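Local coordinates for kelch-like protein 7 (Homo sapiens, PDB 3II7) that acts as a substrate-specific adapter of a CUL3-based E3 ubiquitin ligase, its kelch domain probably recognising the proteins to be ubiquitinated, at residues 146-151 / 201-206; 151-156 / 219-224. All coordinates share one frame; numbering follows the deposited sequence.

Interaction 1 (146-151 / 201-206); sequences VEANGL and DKIFAV
Ile-203 meets Val-146 with both CG2 and CD1, and Ala-148 with CD1: CG1 lies beside its own backbone N, anti to the carbonyl carbon (chi1 -62°), and chi2 of 173° carries CD1 straight on, while CG2 turns anti to the N. On the other side, Val-146 sets CG1 between its N and carbonyl carbon (chi1 66°), which brings that methyl over both branch ends of the isoleucine. Val-146 CG1 sits 3.9 Å from Ile-203 CG2 and almost as close to CD1, the two side chains passing alongside in opposite directions. Farther along the strand, Ala-148 CB meets Ile-203 CD1 at 4.1 Å, and Leu-196 touches both Val-146 and Ile-203. Just past Ala-148 the chain reverses in a type I' turn. There the N of Gly-150 is bound by Glu-147 OE2 at 2.7 Å, met on the anti side of the carboxylate; Glu-147 leaves the backbone on the side away from 201-206. What joins the innermost strand 144-148 of one propeller blade to strand 202-206 of the next is therefore methyl-to-methyl packing: shape and burial hold the blades here, with no directional bond between the segments.

Interaction 2 (151-156 / 219-224); sequences LIYVCG and EYYDIK
Tyr-153 meets Tyr-221 and Ile-223 where strand 151-155 of one blade faces strand 218-222 of the next, and these three side chains make the densely filled part of the contact. Tyr-153 CE1 lies 3.9 Å from Tyr-221 CE2, and the two side chains cross at about a right angle, with the contact made by one ring carbon from each. Tyr-221 gets there by swinging its ring anti to the backbone N (chi1 -179°). Its hydroxyl is taken by Asn-226 OD1, and its ring also meets that of Trp-228, with the planes at about 45°. Val-173 and Ala-148 pack on Tyr-153 within its own blade, so both tyrosines are buried among neighbours. Just past strand 218-222, the phenol oxygen of Tyr-153 comes up against the branches of Ile-223: Tyr-153 OH is 3.6 Å from Ile-223 CG2 and about 4.1 Å from both CG1 and CD1, a close van der Waals approach to an aliphatic side chain.

The looser side begins beyond that approach. Ile-223 is itself partly exposed, and Lys-224, the residue after Ile-223, is exposed. Asp-222 turns to a different neighbour, pairing through OD2 with Lys-229 in a salt bridge.

These are recognisable kelch elements. Strand 151-155 runs into Gly-156, whose positive phi of 67° suits glycine and which is the first of a double glycine, while Tyr-221 and Trp-228 are the tyrosine and tryptophan that recur on the two outer strands of a kelch repeat. Here an aromatic from Kelch 4 packs against the signature tyrosine of Kelch 5, blade against blade in the six-bladed beta-propeller.

Going from the N terminus, strand 144-148 opens interaction 1, turns back into strand 151-155, and that strand opens interaction 2, Leu-151 belonging to both. The chain then completes its blade, starts the next with strand 195-199, and closes interaction 1 at 201-206 and interaction 2 at 219-224. The two closures cross instead of nesting. Each blade contributes a pair of adjacent strands, and the pairing is staggered: first strand to second, then second to third. Backbone bonds Ile-203 O to Tyr-221 N and Ala-205 N to Glu-219 O join strands 202-206 and 218-222, and Ile-203 CD1 packs on Tyr-153 CG at 3.4 Å, fusing both contacts into one interface between blades.

Interaction 1 (146-151 / 201-206)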
loop_
_atom_site.group_PDB
_atom_site.type_symbol
_atom_site.label_atom_id
_atom_site.label_comp_id
_atom_site.label_asym_id
_atom_site.label_seq_id
_atom_site.Cartn_x
_atom_site.Cartn_y
_atom_site.Cartn_z
ATOM N N VAL A 146 -6.833 1.348 -2.157
ATOM C CA VAL A 146 -6.748 2.797 -1.947
ATOM C C VAL A 146 -8.122 3.413 -1.801
ATOM O O VAL A 146 -9.087 2.967 -2.417
ATOM C CB VAL A 146 -5.963 3.471 -3.116
ATOM C CG1 VAL A 146 -6.722 3.357 -4.411
ATOM C CG2 VAL A 146 -5.625 4.921 -2.803
ATOM N N GLU A 147 -8.206 4.420 -0.964
ATOM C CA GLU A 147 -9.411 5.242 -0.867
ATOM C C GLU A 147 -9.386 6.391 -1.891
ATOM O O GLU A 147 -8.324 7.049 -2.130
ATOM C CB GLU A 147 -9.550 5.784 0.536
ATOM C CG GLU A 147 -10.824 6.582 0.774
ATOM C CD GLU A 147 -10.713 8.099 0.435
ATOM O OE1 GLU A 147 -9.594 8.675 0.339
ATOM O OE2 GLU A 147 -11.766 8.716 0.318
ATOM N N ALA A 148 -10.526 6.626 -2.516
ATOM C CA ALA A 148 -10.682 7.706 -3.466
ATOM C C ALA A 148 -12.104 8.245 -3.417
ATOM O O ALA A 148 -13.050 7.535 -3.739
ATOM C CB ALA A 148 -10.325 7.222 -4.908
ATOM N N ASN A 149 -12.260 9.500 -2.992
ATOM C CA ASN A 149 -13.595 10.143 -2.897
ATOM C C ASN A 149 -14.616 9.339 -2.071
ATOM O O ASN A 149 -15.799 9.271 -2.426
ATOM C CB ASN A 149 -14.203 10.399 -4.302
ATOM C CG ASN A 149 -13.299 11.188 -5.220
ATOM O OD1 ASN A 149 -12.803 12.244 -4.863
ATOM N ND2 ASN A 149 -13.114 10.686 -6.441
ATOM N N GLY A 150 -14.169 8.704 -0.996
ATOM C CA GLY A 150 -15.071 7.939 -0.142
ATOM C C GLY A 150 -15.265 6.472 -0.517
ATOM O O GLY A 150 -15.869 5.740 0.244
ATOM N N LEU A 151 -14.756 6.057 -1.687
ATOM C CA LEU A 151 -14.866 4.676 -2.166
ATOM C C LEU A 151 -13.533 3.991 -1.970
ATOM O O LEU A 151 -12.485 4.640 -1.919
ATOM C CB LEU A 151 -15.257 4.646 -3.650
ATOM C CG LEU A 151 -16.583 5.333 -4.024
ATOM C CD1 LEU A 151 -16.983 5.135 -5.508
ATOM C CD2 LEU A 151 -17.697 4.843 -3.117
ATOM N N ASP A 201 -8.090 12.577 -9.886
ATOM C CA ASP A 201 -9.281 11.920 -10.401
ATOM C C ASP A 201 -8.911 10.600 -11.045
ATOM O O ASP A 201 -9.705 10.021 -11.831
ATOM C CB ASP A 201 -9.991 12.844 -11.424
ATOM C CG ASP A 201 -9.072 13.282 -12.578
ATOM O OD1 ASP A 201 -7.883 12.891 -12.590
ATOM O OD2 ASP A 201 -9.524 14.036 -13.459
ATOM N N LYS A 202 -7.723 10.109 -10.674
ATOM C CA LYS A 202 -7.127 8.937 -11.300
ATOM C C LYS A 202 -6.432 8.091 -10.254
ATOM O O LYS A 202 -5.883 8.613 -9.297
ATOM C CB LYS A 202 -6.100 9.356 -12.355
ATOM C CG LYS A 202 -6.675 10.014 -13.580
ATOM C CD LYS A 202 -5.569 10.681 -14.417
ATOM C CE LYS A 202 -6.145 11.740 -15.345
ATOM N NZ LYS A 202 -5.130 12.295 -16.298
ATOM N N ILE A 203 -6.453 6.772 -10.466
ATOM C CA ILE A 203 -5.738 5.851 -9.594
ATOM C C ILE A 203 -4.617 5.178 -10.396
ATOM O O ILE A 203 -4.882 4.394 -11.341
ATOM C CB ILE A 203 -6.671 4.781 -8.998
ATOM C CG1 ILE A 203 -7.768 5.443 -8.130
ATOM C CG2 ILE A 203 -5.870 3.782 -8.189
ATOM C CD1 ILE A 203 -8.864 4.448 -7.612
ATOM N N PHE A 204 -3.360 5.467 -10.026
ATOM C CA PHE A 204 -2.205 4.958 -10.726
ATOM C C PHE A 204 -1.757 3.637 -10.117
ATOM O O PHE A 204 -1.556 3.551 -8.904
ATOM C CB PHE A 204 -1.046 5.989 -10.683
ATOM C CG PHE A 204 -1.283 7.201 -11.528
ATOM C CD1 PHE A 204 -0.768 7.274 -12.819
ATOM C CD2 PHE A 204 -2.009 8.287 -11.036
ATOM C CE1 PHE A 204 -0.966 8.368 -13.580
ATOM C CE2 PHE A 204 -2.230 9.378 -11.818
ATOM C CZ PHE A 204 -1.686 9.424 -13.095
ATOM N N ALA A 205 -1.615 2.620 -10.968
ATOM C CA ALA A 205 -1.015 1.380 -10.616
ATOM C C ALA A 205 0.403 1.398 -11.171
ATOM O O ALA A 205 0.600 1.521 -12.394
ATOM C CB ALA A 205 -1.817 0.212 -11.189
ATOM N N VAL A 206 1.388 1.219 -10.278
ATOM C CA VAL A 206 2.781 1.488 -10.592
ATOM C C VAL A 206 3.594 0.216 -10.439
ATOM O O VAL A 206 3.737 -0.320 -9.345
ATOM C CB VAL A 206 3.368 2.598 -9.667
ATOM C CG1 VAL A 206 4.823 2.910 -10.050
ATOM C CG2 VAL A 206 2.481 3.860 -9.675
#

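Interaction 2 (151-156 / 219-224)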
loop_
_atom_site.group_PDB
_atom_site.type_symbol
_atom_site.label_atom_id
_atom_site.label_comp_id
_atom_site.label_asym_id
_atom_site.label_seq_id
_atom_site.Cartn_x
_atom_site.Cartn_y
_atom_site.Cartn_z
ATOM N N LEU A 151 -14.756 6.057 -1.687
ATOM C CA LEU A 151 -14.866 4.676 -2.166
ATOM C C LEU A 151 -13.533 3.991 -1.970
ATOM O O LEU A 151 -12.485 4.640 -1.919
ATOM C CB LEU A 151 -15.257 4.646 -3.650
ATOM C CG LEU A 151 -16.583 5.333 -4.024
ATOM C CD1 LEU A 151 -16.983 5.135 -5.508
ATOM C CD2 LEU A 151 -17.697 4.843 -3.117
ATOM N N ILE A 152 -13.575 2.678 -1.863
ATOM C CA ILE A 152 -12.397 1.882 -1.595
ATOM C C ILE A 152 -12.162 0.963 -2.774
ATOM O O ILE A 152 -12.979 0.090 -3.065
ATOM C CB ILE A 152 -12.589 1.078 -0.325
ATOM C CG1 ILE A 152 -12.788 2.056 0.854
ATOM C CG2 ILE A 152 -11.385 0.103 -0.065
ATOM C CD1 ILE A 152 -12.937 1.428 2.149
ATOM N N TYR A 153 -11.028 1.154 -3.431
ATOM C CA TYR A 153 -10.680 0.431 -4.655
ATOM C C TYR A 153 -9.621 -0.604 -4.357
ATOM O O TYR A 153 -8.624 -0.327 -3.667
ATOM C CB TYR A 153 -10.137 1.364 -5.710
ATOM C CG TYR A 153 -11.125 2.356 -6.227
ATOM C CD1 TYR A 153 -11.805 2.149 -7.425
ATOM C CD2 TYR A 153 -11.417 3.497 -5.509
ATOM C CE1 TYR A 153 -12.741 3.059 -7.880
ATOM C CE2 TYR A 153 -12.357 4.427 -5.972
ATOM C CZ TYR A 153 -13.017 4.192 -7.171
ATOM O OH TYR A 153 -13.939 5.094 -7.645
ATOM N N VAL A 154 -9.824 -1.795 -4.893
ATOM C CA VAL A 154 -8.835 -2.850 -4.861
ATOM C C VAL A 154 -8.479 -3.248 -6.303
ATOM O O VAL A 154 -9.354 -3.303 -7.137
ATOM C CB VAL A 154 -9.409 -4.073 -4.154
ATOM C CG1 VAL A 154 -8.510 -5.241 -4.337
ATOM C CG2 VAL A 154 -9.621 -3.791 -2.671
ATOM N N CYS A 155 -7.208 -3.539 -6.573
ATOM C CA CYS A 155 -6.823 -4.125 -7.826
ATOM C C CYS A 155 -5.594 -4.987 -7.729
ATOM O O CYS A 155 -4.651 -4.758 -6.910
ATOM C CB CYS A 155 -6.645 -3.130 -8.933
ATOM S SG CYS A 155 -5.339 -2.009 -8.651
ATOM N N GLY A 156 -5.601 -5.955 -8.592
ATOM C CA GLY A 156 -4.518 -6.907 -8.746
ATOM C C GLY A 156 -4.356 -7.816 -7.544
ATOM O O GLY A 156 -5.332 -8.182 -6.883
ATOM N N GLU A 219 0.062 2.411 -15.256
ATOM C CA GLU A 219 -1.231 2.710 -15.845
ATOM C C GLU A 219 -2.099 3.408 -14.833
ATOM O O GLU A 219 -1.833 3.349 -13.625
ATOM C CB GLU A 219 -1.912 1.432 -16.356
ATOM C CG GLU A 219 -2.180 0.343 -15.283
ATOM C CD GLU A 219 -2.771 -0.899 -15.892
ATOM O OE1 GLU A 219 -3.927 -0.824 -16.372
ATOM O OE2 GLU A 219 -2.081 -1.955 -15.943
ATOM N N TYR A 220 -3.157 4.059 -15.294
ATOM C CA TYR A 220 -4.108 4.654 -14.352
ATOM C C TYR A 220 -5.541 4.296 -14.690
ATOM O O TYR A 220 -5.882 4.017 -15.848
ATOM C CB TYR A 220 -3.979 6.174 -14.254
ATOM C CG TYR A 220 -4.457 6.927 -15.455
ATOM C CD1 TYR A 220 -5.774 7.311 -15.577
ATOM C CD2 TYR A 220 -3.587 7.269 -16.456
ATOM C CE1 TYR A 220 -6.215 8.003 -16.684
ATOM C CE2 TYR A 220 -4.021 7.956 -17.573
ATOM C CZ TYR A 220 -5.325 8.330 -17.670
ATOM O OH TYR A 220 -5.743 9.035 -18.773
ATOM N N TYR A 221 -6.358 4.316 -13.646
ATOM C CA TYR A 221 -7.784 4.094 -13.747
ATOM C C TYR A 221 -8.478 5.432 -13.791
ATOM O O TYR A 221 -8.366 6.229 -12.855
ATOM C CB TYR A 221 -8.282 3.311 -12.547
ATOM C CG TYR A 221 -9.773 3.012 -12.606
ATOM C CD1 TYR A 221 -10.294 2.211 -13.614
ATOM C CD2 TYR A 221 -10.643 3.553 -11.658
ATOM C CE1 TYR A 221 -11.632 1.948 -13.687
ATOM C CE2 TYR A 221 -12.010 3.291 -11.706
ATOM C CZ TYR A 221 -12.506 2.513 -12.724
ATOM O OH TYR A 221 -13.852 2.255 -12.765
ATOM N N ASP A 222 -9.186 5.673 -14.890
ATOM C CA ASP A 222 -10.016 6.856 -15.053
ATOM C C ASP A 222 -11.341 6.573 -14.385
ATOM O O ASP A 222 -12.163 5.779 -14.880
ATOM C CB ASP A 222 -10.190 7.160 -16.542
ATOM C CG ASP A 222 -10.809 8.518 -16.783
ATOM O OD1 ASP A 222 -11.852 8.805 -16.183
ATOM O OD2 ASP A 222 -10.226 9.298 -17.568
ATOM N N ILE A 223 -11.540 7.162 -13.221
ATOM C CA ILE A 223 -12.743 6.897 -12.433
ATOM C C ILE A 223 -14.012 7.250 -13.189
ATOM O O ILE A 223 -14.977 6.512 -13.157
ATOM C CB ILE A 223 -12.640 7.635 -11.070
ATOM C CG1 ILE A 223 -11.512 7.044 -10.239
ATOM C CG2 ILE A 223 -13.975 7.577 -10.265
ATOM C CD1 ILE A 223 -11.175 7.855 -8.943
ATOM N N LYS A 224 -14.009 8.384 -13.888
ATOM C CA LYS A 224 -15.155 8.818 -14.670
ATOM C C LYS A 224 -15.481 7.928 -15.850
ATOM O O LYS A 224 -16.666 7.668 -16.098
ATOM C CB LYS A 224 -14.925 10.284 -15.132
ATOM C CG LYS A 224 -16.062 10.940 -15.891
ATOM C CD LYS A 224 -17.388 10.958 -15.108
ATOM C CE LYS A 224 -18.210 12.246 -15.404
ATOM N NZ LYS A 224 -17.772 13.420 -14.526
#